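Local structure of ectonucleoside triphosphate diphosphohydrolase 4 (Homo sapiens, 6WG5) at residues Met86-Ile92 with Tyr105-Leu109; Phe387-Thr391 with Lys467-Gln471. The protein is a member of the GDA1/CD39 family, whose fold is related to that of actin and the other two-lobed proteins of that superfamily. One frame throughout, in Å; residues are numbered along the deposited sequence.

Interactions 1 and 2 belong to two different mixed sheets, consistent with the two related lobes of an actin-like fold. Their centres are about 29 Å apart and their nearest atoms about 11 Å. Interaction 1 lies about 22 Å from the centre of the chain and joins strand 85-88, with the turn after it, to Tyr105 and the start of helix 107-116. Interaction 2, about 13 Å from that centre, joins helix 386-392 to edge strand 466-468. Both combine buried and exposed residues and use a tyrosine ring as a platform. Interaction 1 adds a weak backbone-to-hydroxyl hydrogen bond to a mainly apolar contact; in interaction 2 apolar and CH-pi contacts lie beside two close threonine hydroxyls.

Interaction 1. Residues Met86-Ile92 with Tyr105-Leu109; sequences MKIKPGI and YISPL
The hydroxyl of Tyr105 has two polar partners: Gly91 N donates a weak, strongly bent hydrogen bond to Tyr105 OH (2.8 Å, 116° at the hydrogen), and Ser53 OG of strand 53-61 is hydrogen-bonded to the same atom. With CG opposite the backbone N (chi1 158°), the ring of Tyr105 extends into the turn that follows strand 85-88. This turn passes through a cis peptide before Pro90 and a positive phi at Gly91, and wraps part of the ring: Gly91 O lies over one face, while Lys89 O meets the edge at CE1. The opposite face carries a CH-pi contact from Ile88, whose CD1, at the end of an extended CG1 arm, stands 3.8 Å from the Tyr105 ring centroid. Phe95 adds an edge-to-face ring contact. Toward the start of the segment the contact becomes aliphatic: Leu109 CD2 is 3.6 Å from Ile88 CG2 and, two residues earlier, 3.6 Å from Met86 CG. Leu109 additionally touches Ser53 and Val55 on the neighbouring antiparallel strand. Shape and dispersion thus probably supply most of the adhesion between the strand with its turn and residues 105-109, the weak Gly91 N bond adding little.

Interaction 2. Residues Phe387-Thr391 with Lys467-Gln471; sequences FYYCT and KTALQ
Thr468 packs against the backbone of Phe387 where helix 386-392 meets an edge strand of a six-stranded mixed sheet. The helix opens a long beta-alpha-beta crossover: it follows strand 381-385 directly, and the chain returns through several more helices to strand 466-468, which lies parallel beside 381-385. The tight half of the contact is buried. Thr468 directs its CB and CG2 at the carbonyl oxygen of Phe387, and its OG1 lies 3.1 Å from Thr391 OG1, the two side chains meeting tip to tip. Both hydroxyls have other polar neighbours: Thr468 OG1 is hydrogen-bonded to Gly399 N, while Thr391 OG1 lies near both Phe387 O and Tyr388 O in the preceding helical turn. The ring of Phe387 turns away from the strand, packing on Leu223 and Met225 of strand 221-225 and on Met449 of helix 436-456.

The outer half is built from larger, more exposed groups. Tyr388 has CG trans to its backbone N (chi1 -177°), which lays the ring alongside the backbone of 468-470. Its CD1 corner comes 3.4 Å from Ala469 CA, and the carbonyl carbon of Thr468 lies at the ring edge. Over one face pass Leu470 N and then Leu470 CB, a CH-pi contact with CB 4.2 Å from the Tyr388 ring centroid and 20° off its normal. Although Leu470 is exposed, its side chain reaches back to the helix, crossing both tyrosine side chains at roughly right angles. Tyr389 also stacks on the ring of His433 and touches Arg438 of helix 436-456. One methyl spans the two tyrosines: Leu470 CD1 lies 3.8 Å from Tyr388 CD2 and 3.4 Å from Tyr389 CE1.

Interaction 1. Residues Met86-Ile92 with Tyr105-Leu109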
ATOM      1  N   MET A  86      -7.305  -3.107 -17.960  1.00 69.42           N
ATOM      2  CA  MET A  86      -7.583  -1.913 -18.744  1.00 67.29           C
ATOM      3  C   MET A  86      -7.763  -0.738 -17.795  1.00 68.35           C
ATOM      4  O   MET A  86      -8.253  -0.897 -16.674  1.00 69.08           O
ATOM      5  CB  MET A  86      -8.834  -2.077 -19.620  1.00 69.01           C
ATOM      6  CG  MET A  86      -9.314  -0.777 -20.256  1.00 74.13           C
ATOM      7  SD  MET A  86     -10.610  -1.009 -21.490  1.00 74.17           S
ATOM      8  CE  MET A  86      -9.634  -1.473 -22.919  1.00 75.79           C
ATOM      9  N   LYS A  87      -7.362   0.445 -18.255  1.00 64.39           N
ATOM     10  CA  LYS A  87      -7.425   1.656 -17.452  1.00 70.78           C
ATOM     11  C   LYS A  87      -8.079   2.772 -18.253  1.00 75.77           C
ATOM     12  O   LYS A  87      -7.914   2.861 -19.473  1.00 79.12           O
ATOM     13  CB  LYS A  87      -6.028   2.099 -16.995  1.00 75.10           C
ATOM     14  CG  LYS A  87      -5.247   1.020 -16.256  1.00 81.08           C
ATOM     15  CD  LYS A  87      -3.947   1.565 -15.678  1.00 85.00           C
ATOM     16  CE  LYS A  87      -3.207   0.508 -14.871  1.00 83.32           C
ATOM     17  NZ  LYS A  87      -1.938   1.035 -14.293  1.00 86.05           N
ATOM     18  N   ILE A  88      -8.831   3.625 -17.553  1.00 71.69           N
ATOM     19  CA  ILE A  88      -9.468   4.788 -18.158  1.00 67.97           C
ATOM     20  C   ILE A  88      -9.349   5.968 -17.202  1.00 68.84           C
ATOM     21  O   ILE A  88      -9.203   5.806 -15.989  1.00 67.39           O
ATOM     22  CB  ILE A  88     -10.952   4.534 -18.512  1.00 63.62           C
ATOM     23  CG1 ILE A  88     -11.766   4.215 -17.254  1.00 61.18           C
ATOM     24  CG2 ILE A  88     -11.064   3.405 -19.531  1.00 63.36           C
ATOM     25  CD1 ILE A  88     -13.261   4.119 -17.498  1.00 61.89           C
ATOM     26  N   LYS A  89      -9.415   7.166 -17.772  1.00 79.72           N
ATOM     27  CA  LYS A  89      -9.362   8.405 -17.004  1.00 80.38           C
ATOM     28  C   LYS A  89     -10.635   9.206 -17.253  1.00 86.12           C
ATOM     29  O   LYS A  89     -11.374   8.911 -18.193  1.00 88.68           O
ATOM     30  CB  LYS A  89      -8.118   9.211 -17.383  1.00 82.34           C
ATOM     31  CG  LYS A  89      -6.909   8.913 -16.505  1.00 88.15           C
ATOM     32  CD  LYS A  89      -5.636   8.732 -17.318  1.00 94.39           C
ATOM     33  CE  LYS A  89      -4.452   8.404 -16.415  1.00 95.44           C
ATOM     34  NZ  LYS A  89      -3.204   8.131 -17.182  1.00 95.08           N
ATOM     35  N   PRO A  90     -10.901  10.234 -16.426  1.00 92.48           N
ATOM     36  CA  PRO A  90     -10.124  10.779 -15.307  1.00 93.42           C
ATOM     37  C   PRO A  90     -10.530  10.285 -13.919  1.00 94.23           C
ATOM     38  O   PRO A  90      -9.961  10.752 -12.931  1.00 98.51           O
ATOM     39  CB  PRO A  90     -10.395  12.276 -15.424  1.00 93.78           C
ATOM     40  CG  PRO A  90     -11.813  12.337 -15.902  1.00 89.14           C
ATOM     41  CD  PRO A  90     -12.044  11.106 -16.754  1.00 89.13           C
ATOM     42  N   GLY A  91     -11.493   9.379 -13.836  1.00 85.32           N
ATOM     43  CA  GLY A  91     -11.970   8.869 -12.567  1.00 88.61           C
ATOM     44  C   GLY A  91     -13.461   9.099 -12.391  1.00 91.60           C
ATOM     45  O   GLY A  91     -14.105   9.836 -13.135  1.00109.78           O
ATOM     46  N   ILE A  92     -13.998   8.435 -11.373  1.00 81.16           N
ATOM     47  CA  ILE A  92     -15.435   8.483 -11.125  1.00 86.15           C
ATOM     48  C   ILE A  92     -15.834   9.702 -10.296  1.00 85.05           C
ATOM     49  O   ILE A  92     -16.965  10.181 -10.416  1.00 97.99           O
ATOM     50  CB  ILE A  92     -15.899   7.176 -10.451  1.00 70.80           C
ATOM     51  CG1 ILE A  92     -17.348   6.867 -10.826  1.00 79.77           C
ATOM     52  CG2 ILE A  92     -15.760   7.255  -8.926  1.00 81.75           C
ATOM     53  CD1 ILE A  92     -17.758   5.430 -10.553  1.00 77.04           C
ATOM     54  N   TYR A 105     -19.374   5.878 -18.245  1.00 95.06           N
ATOM     55  CA  TYR A 105     -17.938   6.087 -18.095  1.00 93.16           C
ATOM     56  C   TYR A 105     -17.207   4.774 -17.841  1.00 87.75           C
ATOM     57  O   TYR A 105     -16.097   4.570 -18.347  1.00 87.10           O
ATOM     58  CB  TYR A 105     -17.687   7.078 -16.962  1.00 93.68           C
ATOM     59  CG  TYR A 105     -16.307   7.017 -16.352  1.00 89.75           C
ATOM     60  CD1 TYR A 105     -15.218   7.589 -16.993  1.00 90.02           C
ATOM     61  CD2 TYR A 105     -16.099   6.406 -15.123  1.00 84.99           C
ATOM     62  CE1 TYR A 105     -13.956   7.542 -16.434  1.00 89.11           C
ATOM     63  CE2 TYR A 105     -14.841   6.354 -14.555  1.00 82.71           C
ATOM     64  CZ  TYR A 105     -13.774   6.924 -15.214  1.00 86.39           C
ATOM     65  OH  TYR A 105     -12.518   6.876 -14.654  1.00 87.54           O
ATOM     66  N   ILE A 106     -17.815   3.873 -17.061  1.00 88.79           N
ATOM     67  CA  ILE A 106     -17.217   2.568 -16.792  1.00 90.12           C
ATOM     68  C   ILE A 106     -17.587   1.527 -17.837  1.00 88.41           C
ATOM     69  O   ILE A 106     -17.110   0.386 -17.755  1.00 85.96           O
ATOM     70  CB  ILE A 106     -17.614   2.039 -15.396  1.00 92.65           C
ATOM     71  CG1 ILE A 106     -19.139   1.979 -15.239  1.00 95.45           C
ATOM     72  CG2 ILE A 106     -16.992   2.893 -14.303  1.00 94.31           C
ATOM     73  CD1 ILE A 106     -19.722   0.614 -15.492  1.00 96.56           C
ATOM     74  N   SER A 107     -18.422   1.876 -18.814  1.00 81.56           N
ATOM     75  CA  SER A 107     -18.791   0.911 -19.845  1.00 82.57           C
ATOM     76  C   SER A 107     -17.583   0.359 -20.593  1.00 81.34           C
ATOM     77  O   SER A 107     -17.535  -0.864 -20.812  1.00 79.75           O
ATOM     78  CB  SER A 107     -19.787   1.551 -20.821  1.00 85.41           C
ATOM     79  OG  SER A 107     -21.057   1.711 -20.216  1.00 86.92           O
ATOM     80  N   PRO A 108     -16.602   1.164 -21.007  1.00 77.97           N
ATOM     81  CA  PRO A 108     -15.433   0.585 -21.690  1.00 78.46           C
ATOM     82  C   PRO A 108     -14.711  -0.469 -20.867  1.00 77.88           C
ATOM     83  O   PRO A 108     -14.105  -1.382 -21.442  1.00 79.12           O
ATOM     84  CB  PRO A 108     -14.540   1.806 -21.953  1.00 75.81           C
ATOM     85  CG  PRO A 108     -15.467   2.971 -21.940  1.00 74.56           C
ATOM     86  CD  PRO A 108     -16.532   2.634 -20.945  1.00 76.07           C
ATOM     87  N   LEU A 109     -14.757  -0.375 -19.536  1.00 67.87           N
ATOM     88  CA  LEU A 109     -14.080  -1.357 -18.695  1.00 63.49           C
ATOM     89  C   LEU A 109     -14.849  -2.672 -18.635  1.00 63.99           C
ATOM     90  O   LEU A 109     -14.243  -3.749 -18.675  1.00 61.30           O
ATOM     91  CB  LEU A 109     -13.889  -0.801 -17.282  1.00 58.20           C
ATOM     92  CG  LEU A 109     -13.079   0.488 -17.142  1.00 59.55           C
ATOM     93  CD1 LEU A 109     -13.005   0.914 -15.683  1.00 55.58           C
ATOM     94  CD2 LEU A 109     -11.682   0.321 -17.716  1.00 62.12           C
TER

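Interaction 2. Residues Phe387-Thr391 with Lys467-Gln471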
ATOM      1  N   PHE A 387      10.579   4.401  -0.054  1.00 17.87           N
ATOM      2  CA  PHE A 387      11.522   3.475   0.563  1.00 22.64           C
ATOM      3  C   PHE A 387      12.412   2.812  -0.481  1.00 24.26           C
ATOM      4  O   PHE A 387      13.572   2.492  -0.195  1.00 27.04           O
ATOM      5  CB  PHE A 387      10.774   2.419   1.376  1.00 23.81           C
ATOM      6  CG  PHE A 387      10.197   2.943   2.657  1.00 25.56           C
ATOM      7  CD1 PHE A 387      11.010   3.156   3.760  1.00 28.51           C
ATOM      8  CD2 PHE A 387       8.843   3.224   2.763  1.00 24.07           C
ATOM      9  CE1 PHE A 387      10.484   3.644   4.944  1.00 27.45           C
ATOM     10  CE2 PHE A 387       8.311   3.710   3.943  1.00 25.43           C
ATOM     11  CZ  PHE A 387       9.134   3.918   5.035  1.00 27.21           C
ATOM     12  N   TYR A 388      11.897   2.605  -1.692  1.00 18.52           N
ATOM     13  CA  TYR A 388      12.698   2.065  -2.780  1.00 23.79           C
ATOM     14  C   TYR A 388      13.395   3.161  -3.579  1.00 23.85           C
ATOM     15  O   TYR A 388      14.579   3.032  -3.906  1.00 23.48           O
ATOM     16  CB  TYR A 388      11.819   1.225  -3.710  1.00 17.55           C
ATOM     17  CG  TYR A 388      12.583   0.563  -4.832  1.00 26.08           C
ATOM     18  CD1 TYR A 388      13.311  -0.596  -4.608  1.00 25.53           C
ATOM     19  CD2 TYR A 388      12.576   1.096  -6.114  1.00 25.04           C
ATOM     20  CE1 TYR A 388      14.010  -1.209  -5.630  1.00 31.29           C
ATOM     21  CE2 TYR A 388      13.274   0.491  -7.144  1.00 26.62           C
ATOM     22  CZ  TYR A 388      13.990  -0.662  -6.895  1.00 31.56           C
ATOM     23  OH  TYR A 388      14.689  -1.271  -7.914  1.00 33.57           O
ATOM     24  N   TYR A 389      12.680   4.242  -3.899  1.00 24.73           N
ATOM     25  CA  TYR A 389      13.276   5.319  -4.683  1.00 25.10           C
ATOM     26  C   TYR A 389      14.454   5.953  -3.948  1.00 23.94           C
ATOM     27  O   TYR A 389      15.452   6.330  -4.572  1.00 26.49           O
ATOM     28  CB  TYR A 389      12.219   6.374  -5.007  1.00 22.86           C
ATOM     29  CG  TYR A 389      11.032   5.845  -5.778  1.00 24.96           C
ATOM     30  CD1 TYR A 389      11.191   4.893  -6.775  1.00 29.98           C
ATOM     31  CD2 TYR A 389       9.747   6.297  -5.505  1.00 29.12           C
ATOM     32  CE1 TYR A 389      10.107   4.409  -7.482  1.00 32.18           C
ATOM     33  CE2 TYR A 389       8.657   5.817  -6.207  1.00 32.75           C
ATOM     34  CZ  TYR A 389       8.844   4.875  -7.193  1.00 33.88           C
ATOM     35  OH  TYR A 389       7.762   4.394  -7.894  1.00 40.29           O
ATOM     36  N   CYS A 390      14.360   6.074  -2.624  1.00 22.61           N
ATOM     37  CA  CYS A 390      15.416   6.714  -1.850  1.00 20.94           C
ATOM     38  C   CYS A 390      16.609   5.801  -1.598  1.00 26.22           C
ATOM     39  O   CYS A 390      17.666   6.297  -1.191  1.00 29.87           O
ATOM     40  CB  CYS A 390      14.864   7.207  -0.512  1.00 22.09           C
ATOM     41  SG  CYS A 390      13.751   8.630  -0.647  1.00 32.08           S
ATOM     42  N   THR A 391      16.473   4.494  -1.818  1.00 21.43           N
ATOM     43  CA  THR A 391      17.600   3.577  -1.692  1.00 22.41           C
ATOM     44  C   THR A 391      18.200   3.183  -3.032  1.00 21.83           C
ATOM     45  O   THR A 391      19.389   2.857  -3.089  1.00 25.44           O
ATOM     46  CB  THR A 391      17.185   2.299  -0.948  1.00 22.49           C
ATOM     47  OG1 THR A 391      16.081   1.678  -1.620  1.00 23.40           O
ATOM     48  CG2 THR A 391      16.800   2.604   0.492  1.00 18.18           C
ATOM     49  N   LYS A 467      12.996  -4.993   3.459  1.00 26.89           N
ATOM     50  CA  LYS A 467      13.370  -5.080   2.055  1.00 24.34           C
ATOM     51  C   LYS A 467      12.602  -4.015   1.293  1.00 24.55           C
ATOM     52  O   LYS A 467      11.370  -4.060   1.233  1.00 26.52           O
ATOM     53  CB  LYS A 467      13.080  -6.462   1.472  1.00 30.70           C
ATOM     54  CG  LYS A 467      13.739  -6.675   0.116  1.00 42.53           C
ATOM     55  CD  LYS A 467      13.044  -7.734  -0.724  1.00 51.29           C
ATOM     56  CE  LYS A 467      13.202  -9.127  -0.135  1.00 61.23           C
ATOM     57  NZ  LYS A 467      13.092 -10.179  -1.189  1.00 65.95           N
ATOM     58  N   THR A 468      13.325  -3.052   0.732  1.00 22.42           N
ATOM     59  CA  THR A 468      12.709  -2.064  -0.136  1.00 23.45           C
ATOM     60  C   THR A 468      12.585  -2.648  -1.535  1.00 24.61           C
ATOM     61  O   THR A 468      13.465  -3.380  -1.998  1.00 23.88           O
ATOM     62  CB  THR A 468      13.531  -0.775  -0.164  1.00 24.78           C
ATOM     63  OG1 THR A 468      14.783  -1.009  -0.822  1.00 27.95           O
ATOM     64  CG2 THR A 468      13.791  -0.287   1.251  1.00 25.35           C
ATOM     65  N   ALA A 469      11.477  -2.341  -2.202  1.00 26.73           N
ATOM     66  CA  ALA A 469      11.185  -2.969  -3.480  1.00 25.30           C
ATOM     67  C   ALA A 469      10.104  -2.175  -4.190  1.00 26.60           C
ATOM     68  O   ALA A 469       9.337  -1.435  -3.569  1.00 29.67           O
ATOM     69  CB  ALA A 469      10.742  -4.424  -3.300  1.00 28.30           C
ATOM     70  N   LEU A 470      10.059  -2.345  -5.508  1.00 39.19           N
ATOM     71  CA  LEU A 470       9.003  -1.774  -6.329  1.00 40.93           C
ATOM     72  C   LEU A 470       7.919  -2.785  -6.662  1.00 40.85           C
ATOM     73  O   LEU A 470       6.757  -2.402  -6.835  1.00 41.55           O
ATOM     74  CB  LEU A 470       9.595  -1.215  -7.629  1.00 44.83           C
ATOM     75  CG  LEU A 470       8.972   0.057  -8.209  1.00 52.01           C
ATOM     76  CD1 LEU A 470       8.977   1.208  -7.204  1.00 50.11           C
ATOM     77  CD2 LEU A 470       9.722   0.457  -9.469  1.00 59.21           C
ATOM     78  N   GLN A 471       8.275  -4.064  -6.738  1.00 44.30           N
ATOM     79  CA  GLN A 471       7.325  -5.116  -7.050  1.00 47.76           C
ATOM     80  C   GLN A 471       7.766  -6.393  -6.348  1.00 48.36           C
ATOM     81  O   GLN A 471       8.865  -6.474  -5.792  1.00 48.11           O
ATOM     82  CB  GLN A 471       7.206  -5.319  -8.564  1.00 47.12           C
ATOM     83  CG  GLN A 471       8.532  -5.405  -9.297  1.00 53.34           C
ATOM     84  CD  GLN A 471       8.366  -5.327 -10.801  1.00 59.44           C
ATOM     85  OE1 GLN A 471       7.384  -4.777 -11.301  1.00 54.69           O
ATOM     86  NE2 GLN A 471       9.328  -5.879 -11.534  1.00 67.56           N
TER